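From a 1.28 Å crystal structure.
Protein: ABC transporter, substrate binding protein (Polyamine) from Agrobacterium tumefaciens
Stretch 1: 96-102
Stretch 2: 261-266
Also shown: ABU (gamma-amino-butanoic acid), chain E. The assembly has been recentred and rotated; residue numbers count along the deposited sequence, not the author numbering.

Stretch 1 96-102: VGSFYYS
Stretch 2, residues 261-266: GYAPVN

Residues 96-102 form a strand, its extended angles interrupted by Ser 98 (-103/-48); irregular 261-266 runs roughly antiparallel (152°). One antiparallel bridge sets the register: Tyr 100 (-112/134) and Ala 263 (-88/145), CA to CA 4.9 Å, with Tyr 100 N donating to Ala 263 O (3.0 Å) and Ala 263 N to Tyr 100 O (2.9 Å). Neighbouring CA pairs are Phe 99 with Pro 264 (-72/159) at 5.3 Å and Tyr 101 with Tyr 262 at 5.4 Å.

At Gly 261 (90/7), after a helix, a CB would jam against the preceding carbonyl. Tyr 262 (-92/158, chi1 m, chi2 -51°) points CB toward the strand. Phe 99 and Tyr 101, both p with chi2 92°, approach its ring from the same side: Phe 99 stacks offset over its face (centroids 4.5 Å, planes 27°), while Tyr 101 CB reaches Tyr 262 CD1 at 3.4 Å. Tyr 262 OH donates to ABU O (2.6 Å), and the Tyr 101 ring lays a face against ABU CD.

The bridge brings Tyr 100 CB to 4.0 Å from Ala 263 CB and 3.9 Å from Val 265 CG1, while chi1 t carries the ring end away. Val 265 (-120/29, m) sets CG2 3.4 Å from Gly 97 O; an ideal Gly 97 CB would crowd CG2 at 3.3 Å. A water donates to Gly 97 O and Val 265 O.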

ATOM      1  N   VAL A  96       9.183   9.779  -3.945  1.00  9.93           N
ATOM      2  CA  VAL A  96       9.119  10.134  -2.543  1.00 10.63           C
ATOM      3  C   VAL A  96       7.945   9.349  -1.956  1.00 11.18           C
ATOM      4  O   VAL A  96       7.039   8.912  -2.694  1.00 10.31           O
ATOM      5  CB  VAL A  96       8.962  11.639  -2.283  1.00 13.20           C
ATOM      6  CG1 VAL A  96      10.203  12.415  -2.766  1.00 13.05           C
ATOM      7  CG2 VAL A  96       7.689  12.182  -2.904  1.00 13.32           C
ATOM      8  N   GLY A  97       7.911   9.224  -0.646  1.00 10.39           N
ATOM      9  CA  GLY A  97       6.802   8.520  -0.022  1.00  9.30           C
ATOM     10  C   GLY A  97       5.475   9.237  -0.156  1.00 10.26           C
ATOM     11  O   GLY A  97       5.419  10.466  -0.176  1.00 10.57           O
ATOM     12  N   SER A  98       4.393   8.467  -0.266  1.00  9.03           N
ATOM     13  CA  SER A  98       3.016   8.922  -0.335  1.00  8.58           C
ATOM     14  C   SER A  98       2.324   8.719   1.018  1.00 10.10           C
ATOM     15  O   SER A  98       1.633   9.610   1.523  1.00  9.69           O
ATOM     16  CB  SER A  98       2.273   8.146  -1.423  1.00  9.18           C
ATOM     17  OG  SER A  98       0.930   8.614  -1.478  1.00 10.30           O
ATOM     18  N   PHE A  99       2.477   7.513   1.594  1.00  8.44           N
ATOM     19  CA  PHE A  99       1.935   7.184   2.900  1.00  8.27           C
ATOM     20  C   PHE A  99       2.546   5.882   3.368  1.00  9.57           C
ATOM     21  O   PHE A  99       3.061   5.111   2.530  1.00  9.31           O
ATOM     22  CB  PHE A  99       0.396   7.087   2.936  1.00  8.88           C
ATOM     23  CG  PHE A  99      -0.208   6.029   2.036  1.00  8.17           C
ATOM     24  CD1 PHE A  99      -0.467   4.745   2.514  1.00  9.52           C
ATOM     25  CD2 PHE A  99      -0.542   6.326   0.730  1.00  9.23           C
ATOM     26  CE1 PHE A  99      -1.046   3.774   1.686  1.00  9.44           C
ATOM     27  CE2 PHE A  99      -1.117   5.365  -0.102  1.00  9.25           C
ATOM     28  CZ  PHE A  99      -1.367   4.095   0.385  1.00  9.37           C
ATOM     29  N   TYR A 100       2.465   5.639   4.683  1.00  8.24           N
ATOM     30  CA  TYR A 100       3.041   4.466   5.313  1.00  8.14           C
ATOM     31  C   TYR A 100       1.892   3.615   5.804  1.00  9.17           C
ATOM     32  O   TYR A 100       0.929   4.136   6.388  1.00  9.62           O
ATOM     33  CB  TYR A 100       3.977   4.954   6.422  1.00 10.15           C
ATOM     34  CG  TYR A 100       4.738   3.903   7.186  1.00 11.58           C
ATOM     35  CD1 TYR A 100       5.965   3.442   6.736  1.00 15.87           C
ATOM     36  CD2 TYR A 100       4.297   3.462   8.432  1.00 13.95           C
ATOM     37  CE1 TYR A 100       6.733   2.557   7.491  1.00 16.42           C
ATOM     38  CE2 TYR A 100       5.048   2.552   9.188  1.00 14.95           C
ATOM     39  CZ  TYR A 100       6.275   2.134   8.722  1.00 14.93           C
ATOM     40  OH  TYR A 100       7.060   1.299   9.488  1.00 15.14           O
ATOM     41  N   TYR A 101       1.943   2.300   5.557  1.00  8.38           N
ATOM     42  CA  TYR A 101       0.800   1.457   5.879  1.00  7.88           C
ATOM     43  C   TYR A 101       1.236   0.115   6.399  1.00  8.51           C
ATOM     44  O   TYR A 101       2.417  -0.228   6.330  1.00  8.21           O
ATOM     45  CB  TYR A 101      -0.081   1.265   4.617  1.00  9.22           C
ATOM     46  CG  TYR A 101       0.546   0.470   3.495  1.00  7.27           C
ATOM     47  CD1 TYR A 101       0.372  -0.908   3.407  1.00  9.34           C
ATOM     48  CD2 TYR A 101       1.294   1.100   2.498  1.00  8.25           C
ATOM     49  CE1 TYR A 101       0.938  -1.640   2.364  1.00  8.54           C
ATOM     50  CE2 TYR A 101       1.872   0.377   1.457  1.00  8.50           C
ATOM     51  CZ  TYR A 101       1.677  -0.987   1.389  1.00  8.01           C
ATOM     52  OH  TYR A 101       2.196  -1.725   0.356  1.00  9.97           O
ATOM     53  N   SER A 102       0.251  -0.694   6.823  1.00  7.77           N
ATOM     54  CA  SER A 102       0.510  -2.053   7.229  1.00  7.93           C
ATOM     55  C   SER A 102      -0.461  -3.012   6.582  1.00  8.69           C
ATOM     56  O   SER A 102      -1.616  -2.643   6.340  1.00  9.45           O
ATOM     57  CB  SER A 102       0.279  -2.220   8.731  1.00  9.43           C
ATOM     58  OG  SER A 102       1.259  -1.490   9.442  1.00  9.78           O
ATOM     59  N   GLY A 261      -6.397   6.641   7.981  1.00 12.75           N
ATOM     60  CA  GLY A 261      -5.838   5.696   8.939  1.00 12.37           C
ATOM     61  C   GLY A 261      -4.433   5.235   8.545  1.00 11.29           C
ATOM     62  O   GLY A 261      -3.865   4.379   9.210  1.00 11.55           O
ATOM     63  N   TYR A 262      -3.849   5.830   7.497  1.00  9.96           N
ATOM     64  CA  TYR A 262      -2.463   5.546   7.101  1.00  9.83           C
ATOM     65  C   TYR A 262      -1.570   6.563   7.801  1.00 11.95           C
ATOM     66  O   TYR A 262      -2.059   7.615   8.230  1.00 12.81           O
ATOM     67  CB  TYR A 262      -2.284   5.630   5.570  1.00  9.38           C
ATOM     68  CG  TYR A 262      -2.975   4.483   4.865  1.00  8.04           C
ATOM     69  CD1 TYR A 262      -2.759   3.172   5.262  1.00  8.46           C
ATOM     70  CD2 TYR A 262      -3.902   4.716   3.843  1.00  9.23           C
ATOM     71  CE1 TYR A 262      -3.401   2.112   4.634  1.00  7.65           C
ATOM     72  CE2 TYR A 262      -4.562   3.664   3.217  1.00  8.74           C
ATOM     73  CZ  TYR A 262      -4.324   2.369   3.641  1.00  8.80           C
ATOM     74  OH  TYR A 262      -5.029   1.323   3.129  1.00  8.37           O
ATOM     75  N   ALA A 263      -0.283   6.252   7.956  1.00  9.82           N
ATOM     76  CA  ALA A 263       0.633   7.172   8.617  1.00  9.51           C
ATOM     77  C   ALA A 263       1.238   8.140   7.620  1.00 10.40           C
ATOM     78  O   ALA A 263       1.514   7.794   6.461  1.00 10.05           O
ATOM     79  CB  ALA A 263       1.727   6.399   9.340  1.00 10.52           C
ATOM     80  N   PRO A 264       1.465   9.392   8.052  1.00 10.76           N
ATOM     81  CA  PRO A 264       2.100  10.367   7.162  1.00 10.57           C
ATOM     82  C   PRO A 264       3.583  10.076   6.959  1.00 12.21           C
ATOM     83  O   PRO A 264       4.223   9.404   7.784  1.00 13.16           O
ATOM     84  CB  PRO A 264       1.873  11.693   7.876  1.00 12.86           C
ATOM     85  CG  PRO A 264       1.735  11.340   9.306  1.00 15.77           C
ATOM     86  CD  PRO A 264       1.184   9.951   9.392  1.00 11.67           C
ATOM     87  N   VAL A 265       4.116  10.613   5.866  1.00  9.71           N
ATOM     88  CA  VAL A 265       5.515  10.507   5.464  1.00 10.27           C
ATOM     89  C   VAL A 265       6.181  11.868   5.355  1.00 12.27           C
ATOM     90  O   VAL A 265       7.134  12.059   4.613  1.00 11.89           O
ATOM     91  CB  VAL A 265       5.719   9.593   4.227  1.00 11.62           C
ATOM     92  CG1 VAL A 265       5.462   8.120   4.622  1.00 11.93           C
ATOM     93  CG2 VAL A 265       4.794  10.019   3.089  1.00 11.44           C
ATOM     94  N   ASN A 266       5.669  12.810   6.164  1.00 13.37           N
ATOM     95  CA  ASN A 266       6.269  14.123   6.407  1.00 13.98           C
ATOM     96  C   ASN A 266       6.463  14.112   7.919  1.00 13.74           C
ATOM     97  O   ASN A 266       5.517  13.828   8.669  1.00 12.83           O
ATOM     98  CB  ASN A 266       5.382  15.265   5.962  1.00 13.98           C
ATOM     99  CG  ASN A 266       6.081  16.600   6.170  1.00 15.70           C
ATOM    100  OD1 ASN A 266       6.445  16.945   7.306  1.00 15.38           O
ATOM    101  ND2 ASN A 266       6.301  17.354   5.104  1.00 14.85           N
TER
HETATM  102  N   ABU E 404      -0.449   0.051  -1.921  1.00 15.93           N
HETATM  103  CD  ABU E 404      -1.319   0.375  -0.784  1.00 11.32           C
HETATM  104  CB  ABU E 404      -2.673   0.862  -1.238  1.00 11.35           C
HETATM  105  CG  ABU E 404      -3.502   1.203  -0.048  1.00 11.20           C
HETATM  106  C   ABU E 404      -4.940   1.581  -0.336  1.00  9.76           C
HETATM  107  O   ABU E 404      -5.801   1.537   0.677  1.00  9.30           O
HETATM  108  OXT ABU E 404      -5.387   1.823  -1.544  1.00  9.40           O
HETATM  109  O   HOH W   1       7.363  11.815   1.553  1.00 13.40           O